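Local structure of amine oxidase domain-containing protein (3NRN) at residues L115-N121 with I172-R177; I294-P300 with L314-A320; L394-K398 with S409-L413. The protein is of unknown function but binds AMP and is probably a dinucleotide-binding oxidoreductase related to the flavin-containing amine oxidases. All blocks are in the same frame, centred on the assembly; numbering follows the deposited sequence.

Contact 1 (L115-N121 with I172-R177)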
loop_
_atom_site.group_PDB
_atom_site.type_symbol
_atom_site.label_atom_id
_atom_site.label_comp_id
_atom_site.label_asym_id
_atom_site.label_seq_id
_atom_site.Cartn_x
_atom_site.Cartn_y
_atom_site.Cartn_z
ATOM N N LEU A 115 17.389 0.597 -17.879
ATOM C CA LEU A 115 16.860 -0.455 -17.023
ATOM C C LEU A 115 18.025 -1.366 -16.664
ATOM O O LEU A 115 18.067 -1.951 -15.582
ATOM C CB LEU A 115 15.784 -1.250 -17.762
ATOM C CG LEU A 115 14.542 -0.468 -18.193
ATOM C CD1 LEU A 115 13.631 -1.365 -19.023
ATOM C CD2 LEU A 115 13.812 0.051 -16.963
ATOM N N ALA A 116 18.971 -1.476 -17.590
ATOM C CA ALA A 116 20.152 -2.301 -17.384
ATOM C C ALA A 116 21.005 -1.676 -16.286
ATOM O O ALA A 116 21.595 -2.379 -15.467
ATOM C CB ALA A 116 20.953 -2.404 -18.682
ATOM N N GLU A 117 21.063 -0.349 -16.276
ATOM C CA GLU A 117 21.836 0.389 -15.282
ATOM C C GLU A 117 21.209 0.287 -13.899
ATOM O O GLU A 117 21.912 0.140 -12.897
ATOM C CB GLU A 117 21.943 1.854 -15.693
ATOM C CG GLU A 117 22.896 2.100 -16.843
ATOM C CD GLU A 117 22.402 3.176 -17.784
ATOM O OE1 GLU A 117 21.552 2.861 -18.649
ATOM O OE2 GLU A 117 22.853 4.334 -17.651
ATOM N N ILE A 118 19.883 0.380 -13.846
ATOM C CA ILE A 118 19.168 0.276 -12.581
ATOM C C ILE A 118 19.336 -1.150 -12.079
ATOM O O ILE A 118 19.290 -1.408 -10.874
ATOM C CB ILE A 118 17.667 0.583 -12.755
ATOM C CG1 ILE A 118 17.488 2.029 -13.225
ATOM C CG2 ILE A 118 16.932 0.360 -11.434
ATOM C CD1 ILE A 118 16.050 2.428 -13.431
ATOM N N ARG A 119 19.529 -2.072 -13.019
ATOM C CA ARG A 119 19.733 -3.482 -12.699
ATOM C C ARG A 119 21.079 -3.591 -11.988
ATOM O O ARG A 119 21.219 -4.322 -11.007
ATOM C CB ARG A 119 19.765 -4.320 -13.982
ATOM C CG ARG A 119 19.939 -5.816 -13.750
ATOM C CD ARG A 119 18.608 -6.500 -13.473
ATOM N NE ARG A 119 17.811 -6.634 -14.689
ATOM C CZ ARG A 119 16.583 -7.144 -14.732
ATOM N NH1 ARG A 119 15.998 -7.570 -13.621
ATOM N NH2 ARG A 119 15.943 -7.238 -15.890
HETATM N N MSE A 120 22.058 -2.847 -12.498
HETATM C CA MSE A 120 23.409 -2.819 -11.944
HETATM C C MSE A 120 23.444 -2.067 -10.620
HETATM O O MSE A 120 24.520 -1.748 -10.108
HETATM C CB MSE A 120 24.372 -2.132 -12.919
HETATM C CG MSE A 120 24.639 -2.890 -14.208
HETATM SE SE MSE A 120 25.552 -4.418 -13.950
HETATM C CE MSE A 120 24.226 -5.627 -14.065
ATOM N N ASN A 121 22.268 -1.773 -10.075
ATOM C CA ASN A 121 22.164 -1.055 -8.810
ATOM C C ASN A 121 22.536 0.419 -8.969
ATOM O O ASN A 121 22.324 1.218 -8.058
ATOM C CB ASN A 121 23.074 -1.704 -7.762
ATOM C CG ASN A 121 24.182 -0.774 -7.293
ATOM O OD1 ASN A 121 23.943 0.153 -6.516
ATOM N ND2 ASN A 121 25.400 -1.011 -7.773
ATOM N N ILE A 172 11.681 1.466 -9.806
ATOM C CA ILE A 172 11.959 0.706 -11.013
ATOM C C ILE A 172 12.813 -0.495 -10.602
ATOM O O ILE A 172 12.617 -1.596 -11.088
ATOM C CB ILE A 172 12.720 1.552 -12.069
ATOM C CG1 ILE A 172 11.772 2.593 -12.678
ATOM C CG2 ILE A 172 13.271 0.637 -13.161
ATOM C CD1 ILE A 172 12.450 3.602 -13.596
ATOM N N ARG A 173 13.761 -0.278 -9.697
ATOM C CA ARG A 173 14.593 -1.379 -9.232
ATOM C C ARG A 173 13.706 -2.445 -8.569
ATOM O O ARG A 173 13.836 -3.639 -8.841
ATOM C CB ARG A 173 15.646 -0.873 -8.239
ATOM C CG ARG A 173 16.547 -1.987 -7.714
ATOM C CD ARG A 173 17.819 -1.447 -7.092
ATOM N NE ARG A 173 17.559 -0.650 -5.898
ATOM C CZ ARG A 173 18.488 0.048 -5.255
ATOM N NH1 ARG A 173 19.740 0.045 -5.695
ATOM N NH2 ARG A 173 18.164 0.757 -4.180
ATOM N N ALA A 174 12.796 -2.005 -7.705
ATOM C CA ALA A 174 11.891 -2.930 -7.030
ATOM C C ALA A 174 11.116 -3.768 -8.049
ATOM O O ALA A 174 10.897 -4.965 -7.844
ATOM C CB ALA A 174 10.915 -2.155 -6.118
ATOM N N ALA A 175 10.698 -3.145 -9.146
ATOM C CA ALA A 175 9.943 -3.868 -10.170
ATOM C C ALA A 175 10.827 -4.891 -10.887
ATOM O O ALA A 175 10.370 -5.980 -11.250
ATOM C CB ALA A 175 9.347 -2.889 -11.177
ATOM N N LEU A 176 12.094 -4.544 -11.092
ATOM C CA LEU A 176 13.021 -5.461 -11.759
ATOM C C LEU A 176 13.330 -6.640 -10.839
ATOM O O LEU A 176 13.427 -7.785 -11.281
ATOM C CB LEU A 176 14.327 -4.743 -12.123
ATOM C CG LEU A 176 14.245 -3.542 -13.074
ATOM C CD1 LEU A 176 15.639 -2.975 -13.308
ATOM C CD2 LEU A 176 13.615 -3.967 -14.390
ATOM N N ARG A 177 13.471 -6.353 -9.550
ATOM C CA ARG A 177 13.782 -7.386 -8.572
ATOM C C ARG A 177 12.619 -8.300 -8.228
ATOM O O ARG A 177 12.749 -9.521 -8.303
ATOM C CB ARG A 177 14.291 -6.754 -7.273
ATOM C CG ARG A 177 15.544 -5.926 -7.434
ATOM C CD ARG A 177 16.767 -6.636 -6.889
ATOM N NE ARG A 177 17.994 -5.979 -7.330
ATOM C CZ ARG A 177 18.457 -6.024 -8.576
ATOM N NH1 ARG A 177 17.797 -6.702 -9.510
ATOM N NH2 ARG A 177 19.573 -5.381 -8.894
#

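Contact 2 (I294-P300 with L314-A320)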
loop_
_atom_site.group_PDB
_atom_site.type_symbol
_atom_site.label_atom_id
_atom_site.label_comp_id
_atom_site.label_asym_id
_atom_site.label_seq_id
_atom_site.Cartn_x
_atom_site.Cartn_y
_atom_site.Cartn_z
ATOM N N ILE A 294 -8.296 8.447 -14.534
ATOM C CA ILE A 294 -8.101 7.155 -13.875
ATOM C C ILE A 294 -6.656 6.787 -14.227
ATOM O O ILE A 294 -6.182 7.120 -15.312
ATOM C CB ILE A 294 -9.033 6.045 -14.454
ATOM C CG1 ILE A 294 -10.499 6.321 -14.108
ATOM C CG2 ILE A 294 -8.605 4.674 -13.930
ATOM C CD1 ILE A 294 -10.782 6.442 -12.649
ATOM N N ASN A 295 -5.961 6.107 -13.323
ATOM C CA ASN A 295 -4.567 5.735 -13.559
ATOM C C ASN A 295 -4.402 4.293 -14.003
ATOM O O ASN A 295 -3.416 3.942 -14.666
ATOM C CB ASN A 295 -3.751 5.971 -12.286
ATOM C CG ASN A 295 -3.801 7.409 -11.830
ATOM O OD1 ASN A 295 -4.057 7.692 -10.662
ATOM N ND2 ASN A 295 -3.558 8.329 -12.754
ATOM N N GLY A 296 -5.364 3.460 -13.624
ATOM C CA GLY A 296 -5.319 2.059 -13.990
ATOM C C GLY A 296 -6.416 1.288 -13.290
ATOM O O GLY A 296 -7.117 1.832 -12.435
ATOM N N PHE A 297 -6.580 0.022 -13.653
ATOM C CA PHE A 297 -7.601 -0.796 -13.021
ATOM C C PHE A 297 -7.221 -2.267 -13.048
ATOM O O PHE A 297 -6.354 -2.678 -13.817
ATOM C CB PHE A 297 -8.964 -0.575 -13.700
ATOM C CG PHE A 297 -9.005 -0.969 -15.157
ATOM C CD1 PHE A 297 -9.207 -2.295 -15.533
ATOM C CD2 PHE A 297 -8.854 -0.006 -16.154
ATOM C CE1 PHE A 297 -9.263 -2.659 -16.877
ATOM C CE2 PHE A 297 -8.907 -0.357 -17.504
ATOM C CZ PHE A 297 -9.112 -1.691 -17.865
ATOM N N ASN A 298 -7.861 -3.047 -12.181
ATOM C CA ASN A 298 -7.612 -4.477 -12.104
ATOM C C ASN A 298 -8.949 -5.211 -12.029
ATOM O O ASN A 298 -10.011 -4.582 -12.052
ATOM C CB ASN A 298 -6.735 -4.805 -10.880
ATOM C CG ASN A 298 -7.521 -4.846 -9.569
ATOM O OD1 ASN A 298 -8.539 -4.179 -9.416
ATOM N ND2 ASN A 298 -7.029 -5.627 -8.612
ATOM N N GLU A 299 -8.887 -6.535 -11.944
ATOM C CA GLU A 299 -10.082 -7.374 -11.874
ATOM C C GLU A 299 -9.824 -8.467 -10.834
ATOM O O GLU A 299 -9.544 -9.616 -11.174
ATOM C CB GLU A 299 -10.342 -7.980 -13.256
ATOM C CG GLU A 299 -11.549 -8.889 -13.358
ATOM C CD GLU A 299 -11.865 -9.246 -14.802
ATOM O OE1 GLU A 299 -12.762 -8.613 -15.398
ATOM O OE2 GLU A 299 -11.201 -10.148 -15.347
ATOM N N PRO A 300 -9.937 -8.116 -9.544
ATOM C CA PRO A 300 -9.711 -9.033 -8.419
ATOM C C PRO A 300 -10.429 -10.381 -8.462
ATOM O O PRO A 300 -9.889 -11.381 -7.988
ATOM C CB PRO A 300 -10.093 -8.187 -7.199
ATOM C CG PRO A 300 -11.119 -7.251 -7.740
ATOM C CD PRO A 300 -10.548 -6.857 -9.079
ATOM N N LEU A 314 -15.921 -8.279 -10.947
ATOM C CA LEU A 314 -15.619 -7.099 -10.154
ATOM C C LEU A 314 -14.415 -6.351 -10.718
ATOM O O LEU A 314 -13.330 -6.909 -10.851
ATOM C CB LEU A 314 -15.366 -7.503 -8.695
ATOM C CG LEU A 314 -14.896 -6.432 -7.702
ATOM C CD1 LEU A 314 -15.779 -5.197 -7.799
ATOM C CD2 LEU A 314 -14.924 -7.006 -6.285
ATOM N N ILE A 315 -14.626 -5.088 -11.072
ATOM C CA ILE A 315 -13.560 -4.250 -11.608
ATOM C C ILE A 315 -13.281 -3.136 -10.606
ATOM O O ILE A 315 -14.210 -2.509 -10.096
ATOM C CB ILE A 315 -13.969 -3.607 -12.958
ATOM C CG1 ILE A 315 -14.019 -4.674 -14.053
ATOM C CG2 ILE A 315 -12.987 -2.483 -13.326
ATOM C CD1 ILE A 315 -12.673 -5.266 -14.404
HETATM N N MSE A 316 -12.006 -2.902 -10.316
HETATM C CA MSE A 316 -11.618 -1.844 -9.385
HETATM C C MSE A 316 -10.634 -0.923 -10.083
HETATM O O MSE A 316 -9.594 -1.373 -10.568
HETATM C CB MSE A 316 -10.961 -2.422 -8.121
HETATM C CG MSE A 316 -11.910 -3.105 -7.123
HETATM SE SE MSE A 316 -11.014 -3.606 -5.609
HETATM C CE MSE A 316 -12.312 -4.303 -4.632
ATOM N N ALA A 317 -10.968 0.361 -10.143
ATOM C CA ALA A 317 -10.106 1.343 -10.784
ATOM C C ALA A 317 -9.603 2.333 -9.749
ATOM O O ALA A 317 -10.321 2.694 -8.815
ATOM C CB ALA A 317 -10.866 2.083 -11.886
ATOM N N HIS A 318 -8.368 2.777 -9.935
ATOM C CA HIS A 318 -7.727 3.718 -9.027
ATOM C C HIS A 318 -7.505 5.046 -9.728
ATOM O O HIS A 318 -7.084 5.080 -10.881
ATOM C CB HIS A 318 -6.382 3.144 -8.564
ATOM C CG HIS A 318 -5.550 4.098 -7.762
ATOM N ND1 HIS A 318 -4.866 5.152 -8.328
ATOM C CD2 HIS A 318 -5.282 4.147 -6.436
ATOM C CE1 HIS A 318 -4.209 5.806 -7.387
ATOM N NE2 HIS A 318 -4.445 5.216 -6.229
HETATM N N MSE A 319 -7.791 6.136 -9.025
HETATM C CA MSE A 319 -7.608 7.471 -9.574
HETATM C C MSE A 319 -6.920 8.335 -8.528
HETATM O O MSE A 319 -7.426 8.486 -7.415
HETATM C CB MSE A 319 -8.966 8.110 -9.938
HETATM C CG MSE A 319 -8.874 9.554 -10.491
HETATM SE SE MSE A 319 -10.435 10.543 -10.510
HETATM C CE MSE A 319 -10.346 11.287 -8.952
ATOM N N ALA A 320 -5.760 8.879 -8.873
ATOM C CA ALA A 320 -5.057 9.778 -7.966
ATOM C C ALA A 320 -5.865 11.079 -8.049
ATOM O O ALA A 320 -6.068 11.621 -9.138
ATOM C CB ALA A 320 -3.626 9.997 -8.450
HETATM O O HOH W 1 -5.324 10.815 -11.578
#

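Contact 3 (L394-K398 with S409-L413)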
loop_
_atom_site.group_PDB
_atom_site.type_symbol
_atom_site.label_atom_id
_atom_site.label_comp_id
_atom_site.label_asym_id
_atom_site.label_seq_id
_atom_site.Cartn_x
_atom_site.Cartn_y
_atom_site.Cartn_z
ATOM N N LEU A 394 8.064 -3.396 4.038
ATOM C CA LEU A 394 9.468 -2.999 4.036
ATOM C C LEU A 394 9.754 -2.143 5.273
ATOM O O LEU A 394 10.822 -2.226 5.863
ATOM C CB LEU A 394 9.778 -2.196 2.771
ATOM C CG LEU A 394 11.197 -1.650 2.598
ATOM C CD1 LEU A 394 12.197 -2.793 2.518
ATOM C CD2 LEU A 394 11.250 -0.811 1.335
ATOM N N GLY A 395 8.782 -1.320 5.656
ATOM C CA GLY A 395 8.941 -0.467 6.820
ATOM C C GLY A 395 8.960 -1.278 8.100
ATOM O O GLY A 395 9.692 -0.966 9.038
ATOM N N VAL A 396 8.147 -2.326 8.143
ATOM C CA VAL A 396 8.094 -3.181 9.318
ATOM C C VAL A 396 9.440 -3.877 9.471
ATOM O O VAL A 396 9.961 -3.989 10.578
ATOM C CB VAL A 396 6.953 -4.223 9.199
ATOM C CG1 VAL A 396 7.043 -5.258 10.328
ATOM C CG2 VAL A 396 5.617 -3.505 9.265
HETATM N N MSE A 397 10.015 -4.316 8.354
HETATM C CA MSE A 397 11.306 -4.990 8.402
HETATM C C MSE A 397 12.355 -4.045 8.984
HETATM O O MSE A 397 13.148 -4.448 9.831
HETATM C CB MSE A 397 11.760 -5.437 7.006
HETATM C CG MSE A 397 10.850 -6.424 6.275
HETATM SE SE MSE A 397 11.555 -6.890 4.638
HETATM C CE MSE A 397 11.024 -8.565 4.557
ATOM N N LYS A 398 12.349 -2.793 8.531
ATOM C CA LYS A 398 13.318 -1.802 9.001
ATOM C C LYS A 398 13.137 -1.499 10.481
ATOM O O LYS A 398 14.113 -1.355 11.215
ATOM C CB LYS A 398 13.193 -0.504 8.192
ATOM C CG LYS A 398 13.290 -0.693 6.692
ATOM C CD LYS A 398 14.703 -1.002 6.240
ATOM C CE LYS A 398 15.604 0.223 6.344
ATOM N NZ LYS A 398 16.970 -0.060 5.823
ATOM N N SER A 409 17.353 -10.318 4.640
ATOM C CA SER A 409 18.271 -10.235 3.512
ATOM C C SER A 409 18.093 -8.905 2.809
ATOM O O SER A 409 16.975 -8.398 2.697
ATOM C CB SER A 409 17.988 -11.349 2.503
ATOM O OG SER A 409 18.568 -11.032 1.249
ATOM N N GLU A 410 19.183 -8.346 2.304
ATOM C CA GLU A 410 19.072 -7.076 1.615
ATOM C C GLU A 410 18.331 -7.221 0.289
ATOM O O GLU A 410 18.034 -6.233 -0.378
ATOM C CB GLU A 410 20.454 -6.446 1.437
ATOM C CG GLU A 410 21.055 -6.046 2.778
ATOM C CD GLU A 410 22.155 -5.010 2.658
ATOM O OE1 GLU A 410 21.895 -3.914 2.111
ATOM O OE2 GLU A 410 23.277 -5.291 3.122
ATOM N N TRP A 411 18.021 -8.457 -0.084
ATOM C CA TRP A 411 17.246 -8.707 -1.297
ATOM C C TRP A 411 15.832 -8.123 -1.088
ATOM O O TRP A 411 15.145 -7.761 -2.046
ATOM C CB TRP A 411 17.165 -10.219 -1.561
ATOM C CG TRP A 411 16.231 -10.615 -2.670
ATOM C CD1 TRP A 411 15.017 -11.230 -2.539
ATOM C CD2 TRP A 411 16.432 -10.423 -4.077
ATOM N NE1 TRP A 411 14.449 -11.433 -3.777
ATOM C CE2 TRP A 411 15.296 -10.947 -4.737
ATOM C CE3 TRP A 411 17.462 -9.860 -4.846
ATOM C CZ2 TRP A 411 15.160 -10.923 -6.135
ATOM C CZ3 TRP A 411 17.327 -9.838 -6.236
ATOM C CH2 TRP A 411 16.182 -10.366 -6.863
ATOM N N TYR A 412 15.411 -8.032 0.171
ATOM C CA TYR A 412 14.089 -7.488 0.513
ATOM C C TYR A 412 14.190 -6.036 0.983
ATOM O O TYR A 412 13.217 -5.285 0.924
ATOM C CB TYR A 412 13.426 -8.329 1.615
ATOM C CG TYR A 412 13.247 -9.789 1.245
ATOM C CD1 TYR A 412 12.380 -10.168 0.226
ATOM C CD2 TYR A 412 13.996 -10.784 1.874
ATOM C CE1 TYR A 412 12.269 -11.504 -0.171
ATOM C CE2 TYR A 412 13.892 -12.121 1.488
ATOM C CZ TYR A 412 13.029 -12.473 0.464
ATOM O OH TYR A 412 12.937 -13.789 0.061
ATOM N N LEU A 413 15.371 -5.635 1.437
ATOM C CA LEU A 413 15.567 -4.271 1.924
ATOM C C LEU A 413 16.068 -3.309 0.845
ATOM O O LEU A 413 15.956 -2.083 1.067
ATOM C CB LEU A 413 16.536 -4.275 3.106
ATOM C CG LEU A 413 16.105 -5.125 4.305
ATOM C CD1 LEU A 413 17.232 -5.174 5.318
ATOM C CD2 LEU A 413 14.838 -4.556 4.925
#

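Contact 1 (L115-N121 with I172-R177)
The axes of the helical segments 115-119 and 172-177 cross at -81°, nearly perpendicular, and approach to 9.6 Å. I172 opens the interface from the second helix: its CG2 meets I118 CD1 at 3.3 Å and L115 CD2 at 3.9 Å, so one methyl group serves two residues a helical turn apart. At R173 the backbones come nearest, the CA atoms of I118 and R173 being 5.9 Å apart, and I118 CG2 packs on R173 CA at 3.7 Å. The R173 side chain runs on to the turn after the short helix, where its NH1 is 3.7 Å from N121 O; the same side chain also touches L123. One turn after I172, L176 loses more area than any other residue of the contact. Its CD1 reaches L115 O at 3.5 Å and I118 CG2 at 4.0 Å, while CD2 lies over one face of the R119 guanidinium, whose NH1 is 3.6 Å from L176 CB. R177 NH2 donates a hydrogen bond to R119 O at 2.9 Å. That carbonyl belongs to the last helical residue, and M120 already departs from helical backbone angles. R119 NH1 and R177 NH1 are 4.6 Å apart, two like charges at the surface. The whole is a steep helix-helix crossing with an aliphatic centre of I118, I172 and L176 and the arginines R119, R173 and R177 bordering it, a surface packing of two helices in an amine oxidase-like chain, away from the AMP site.

Contact 2 (I294-P300 with L314-A320)
Three backbone hydrogen bonds hold G296 and N298 to the neighbouring strand: H318 N to G296 O at 3.0 Å, N298 N to M316 O at 2.9 Å and M316 N to N298 O at 3.1 Å. They define an antiparallel pair of strands inside the seven-stranded mixed sheet, the strands running at 156° to each other. A classic beta bulge lies at G296: it and N295 (phi/psi -100/-26) both face H318, whose O accepts from N295 N at 2.9 Å and whose N bonds G296 O. The N295 side chain, through OD1, accepts from A320 N at 2.7 Å, two residues beyond H318. Between the hydrogen-bonded pairs G296-H318 and N298-M316 sits the non-hydrogen-bonded pair F297-A317, with CA atoms 4.0 Å apart. CA-H...O contacts supplement the ladder, among them A317 CA to G296 O at 3.4 Å. Both strands are interior to the sheet: F297 bonds through its backbone to V287, and A317 to F272. On the face of F297 and A317, their CB atoms touch at 3.7 Å and I294 CG2 lies 4.0 Å from A317 CB. The other face carries N298, M316 and H318; there the H318 ring meets W154 edge-to-face, and N298 ND2 bonds to L54 O. H318 lies about 11 Å, side chain to side chain, from the AMP-binding R38. E299 turns its carboxylate to the backbone amides of R281, I282 and G283. Beyond the strand end P300 closes the packing, its CG 3.9 Å from L314 CG and 4.2 Å from the SE atom of selenomethionine M316, while its CD is 3.3 Å from L314 O.

Contact 3 (L394-K398 with S409-L413)
L413, the last modelled residue, packs the C-terminal tail back against helix 388-402, a helix-to-loop contact made mainly of apolar touches. It has the most surface covered. Its CD2 lies 3.8 Å from M397 CB, 3.8 Å from K398 CD and 4.0 Å from L394 CD1, so one methyl fits among residues from successive turns of the helix. M397, a selenomethionine, points its CA-to-CB bond toward the tail and extends to Y412, where its CE is 3.8 Å from the tyrosine CB; it also rests on H67 and L68 of helix 64-72. Y412 in turn stacks its ring with H67, so helix 64-72 meets both segments. The tail bends into this position through an ST turn, in which S409 OG accepts from W411 N at 3.0 Å, and W411 packs edge-to-face on W178. At the earlier end of the helical segment, L394 CD1 sits 3.7 Å from L413 CA and only 3.1 Å from Y412 O.

How the contacts relate
Along the chain the three contacts follow in series, each closing before the next opens. Contacts 1 and 3 are neighbours, with centres about 17 Å apart, and they touch: R177 CD of contact 1 packs on W411 CZ3 of contact 3 at 3.3 Å. The C-terminal tail thus joins helix 388-402 to the end of helix 165-178, linking chain regions far apart in sequence. Contact 2 belongs to the seven-stranded mixed sheet and stands apart, its centre about 26 Å from that of contact 1 and about 28 Å from that of contact 3. Contacts 2 and 3 lie on opposite sides of the chain's centre. The helix crossing and the tail packing thus lie together in one region, and the strand pairing lies elsewhere in the chain.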